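PDB 2RD1: putative outer membrane lipoprotein from Salmonella typhimurium LT2, which is of unknown function, being a small, mostly beta DUF903-family lipoprotein that is probably anchored to the cell envelope through a lipid. Local coordinates for residues Ser31-Asp34 with Asn38-Glu41. Sequence-based numbering, arbitrary orientation.
Sequences SYTD and NQRE
R40 packs its aliphatic part against the ring of Y32 and sends its guanidinium on to D34. CB of R40 lies over one ring face, offset toward the rim, 3.8 Å from the centroid of the Y32 ring. This is a CH-pi contact. Y32 leans across to meet it because CG sits between its backbone N and carbonyl carbon (chi1 65°). The R40 chain then bends at chi2 (-78°), which turns it along the strand toward the hairpin turn. There R40 NE reaches D34 OD2 at 2.7 Å in a salt bridge. OD2 is met nearly along its C-O axis, and it is tilted from the guanidinium plane. R40 NH2 adds a weak bond to D34 OD2 at 3.1 Å. The other carboxylate oxygen, D34 OD1, accepts a hydrogen bond from the backbone N of E36 in the turn. On the opposite face of the hairpin from Y32 and R40, T33 and Q39 lie side by side, pointing the same way. Y32 and R40 form an antiparallel hydrogen-bonded pair, with R40 N to Y32 O at 2.7 Å and Y32 N to R40 O at 3.0 Å. D34 N to N38 O, 2.8 Å, closes the turn end. Strand 29-33 is the middle strand of a three-stranded antiparallel sheet, between 22-24 and 39-43. Y32 also touches I15 and T17 of strand 14-18, in the sheet of 14-18, 4-9 and 47-52, and the T33 backbone bonds to Q18 at that strand's end.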
ATOM      1  N   SER A  31      -2.156  -3.575   6.928  1.00 35.71           N
ATOM      2  CA  SER A  31      -3.191  -4.252   6.176  1.00 33.65           C
ATOM      3  C   SER A  31      -3.649  -3.373   5.024  1.00 32.06           C
ATOM      4  O   SER A  31      -3.723  -2.149   5.158  1.00 29.70           O
ATOM      5  CB  SER A  31      -4.373  -4.560   7.084  1.00 47.35           C
ATOM      6  OG  SER A  31      -4.996  -3.357   7.504  1.00 50.44           O
ATOM      7  N   TYR A  32      -3.940  -4.005   3.889  1.00 34.91           N
ATOM      8  CA  TYR A  32      -4.417  -3.293   2.708  1.00 35.28           C
ATOM      9  C   TYR A  32      -5.396  -4.170   1.943  1.00 35.32           C
ATOM     10  O   TYR A  32      -5.541  -5.352   2.244  1.00 35.96           O
ATOM     11  CB  TYR A  32      -3.258  -2.925   1.777  1.00 32.45           C
ATOM     12  CG  TYR A  32      -2.551  -4.112   1.162  1.00 29.68           C
ATOM     13  CD1 TYR A  32      -1.608  -4.841   1.884  1.00 31.00           C
ATOM     14  CD2 TYR A  32      -2.825  -4.507  -0.139  1.00 27.72           C
ATOM     15  CE1 TYR A  32      -0.949  -5.940   1.314  1.00 30.56           C
ATOM     16  CE2 TYR A  32      -2.181  -5.600  -0.716  1.00 29.02           C
ATOM     17  CZ  TYR A  32      -1.242  -6.309   0.014  1.00 30.57           C
ATOM     18  OH  TYR A  32      -0.584  -7.368  -0.567  1.00 32.31           O
ATOM     19  N   THR A  33      -6.050  -3.580   0.947  1.00 43.59           N
ATOM     20  CA  THR A  33      -7.011  -4.283   0.104  1.00 44.83           C
ATOM     21  C   THR A  33      -6.508  -4.226  -1.331  1.00 46.32           C
ATOM     22  O   THR A  33      -6.399  -3.138  -1.898  1.00 48.42           O
ATOM     23  CB  THR A  33      -8.393  -3.604   0.135  1.00 34.51           C
ATOM     24  OG1 THR A  33      -8.812  -3.417   1.489  1.00 33.73           O
ATOM     25  CG2 THR A  33      -9.414  -4.459  -0.590  1.00 34.72           C
ATOM     26  N   ASP A  34      -6.204  -5.376  -1.924  1.00 28.17           N
ATOM     27  CA  ASP A  34      -5.710  -5.373  -3.295  1.00 28.78           C
ATOM     28  C   ASP A  34      -6.788  -4.964  -4.296  1.00 29.43           C
ATOM     29  O   ASP A  34      -7.899  -4.600  -3.907  1.00 28.96           O
ATOM     30  CB  ASP A  34      -5.134  -6.745  -3.668  1.00 51.34           C
ATOM     31  CG  ASP A  34      -6.138  -7.877  -3.510  1.00 51.85           C
ATOM     32  OD1 ASP A  34      -7.292  -7.730  -3.959  1.00 50.63           O
ATOM     33  OD2 ASP A  34      -5.755  -8.925  -2.952  1.00 54.34           O
ATOM     34  N   ASN A  38      -9.741  -8.227  -2.238  1.00 44.51           N
ATOM     35  CA  ASN A  38      -9.193  -9.128  -1.232  1.00 46.00           C
ATOM     36  C   ASN A  38      -8.419  -8.303  -0.228  1.00 46.23           C
ATOM     37  O   ASN A  38      -7.787  -7.309  -0.586  1.00 47.66           O
ATOM     38  CB  ASN A  38      -8.247 -10.150  -1.864  1.00 64.58           C
ATOM     39  CG  ASN A  38      -8.948 -11.072  -2.826  1.00 65.35           C
ATOM     40  OD1 ASN A  38      -9.917 -11.736  -2.466  1.00 66.89           O
ATOM     41  ND2 ASN A  38      -8.458 -11.126  -4.059  1.00 66.21           N
ATOM     42  N   GLN A  39      -8.458  -8.714   1.030  1.00 42.84           N
ATOM     43  CA  GLN A  39      -7.748  -7.987   2.063  1.00 43.71           C
ATOM     44  C   GLN A  39      -6.488  -8.741   2.462  1.00 43.45           C
ATOM     45  O   GLN A  39      -6.521  -9.953   2.692  1.00 43.35           O
ATOM     46  CB  GLN A  39      -8.678  -7.768   3.256  1.00 74.94           C
ATOM     47  CG  GLN A  39     -10.052  -7.262   2.815  1.00 78.85           C
ATOM     48  CD  GLN A  39     -10.789  -6.494   3.897  1.00 82.03           C
ATOM     49  OE1 GLN A  39     -10.941  -6.976   5.021  1.00 83.91           O
ATOM     50  NE2 GLN A  39     -11.264  -5.293   3.557  1.00 80.31           N
ATOM     51  N   ARG A  40      -5.373  -8.019   2.520  1.00 38.31           N
ATOM     52  CA  ARG A  40      -4.095  -8.621   2.872  1.00 37.41           C
ATOM     53  C   ARG A  40      -3.449  -7.866   4.022  1.00 37.10           C
ATOM     54  O   ARG A  40      -3.996  -6.893   4.539  1.00 36.99           O
ATOM     55  CB  ARG A  40      -3.136  -8.582   1.682  1.00 50.46           C
ATOM     56  CG  ARG A  40      -3.750  -8.875   0.326  1.00 51.94           C
ATOM     57  CD  ARG A  40      -3.973 -10.352   0.091  1.00 53.36           C
ATOM     58  NE  ARG A  40      -4.352 -10.602  -1.296  1.00 54.71           N
ATOM     59  CZ  ARG A  40      -4.690 -11.792  -1.782  1.00 55.58           C
ATOM     60  NH1 ARG A  40      -4.703 -12.860  -0.991  1.00 55.82           N
ATOM     61  NH2 ARG A  40      -5.019 -11.913  -3.063  1.00 55.06           N
ATOM     62  N   GLU A  41      -2.270  -8.332   4.412  1.00 45.05           N
ATOM     63  CA  GLU A  41      -1.505  -7.704   5.474  1.00 45.88           C
ATOM     64  C   GLU A  41      -0.047  -7.982   5.139  1.00 44.60           C
ATOM     65  O   GLU A  41       0.269  -9.020   4.559  1.00 45.71           O
ATOM     66  CB  GLU A  41      -1.876  -8.300   6.840  1.00 87.21           C
ATOM     67  CG  GLU A  41      -1.683  -7.339   8.017  1.00 90.49           C
ATOM     68  CD  GLU A  41      -2.269  -7.869   9.325  1.00 94.92           C
ATOM     69  OE1 GLU A  41      -1.811  -8.935   9.790  1.00 97.04           O
ATOM     70  OE2 GLU A  41      -3.185  -7.221   9.890  1.00 95.23           O
TER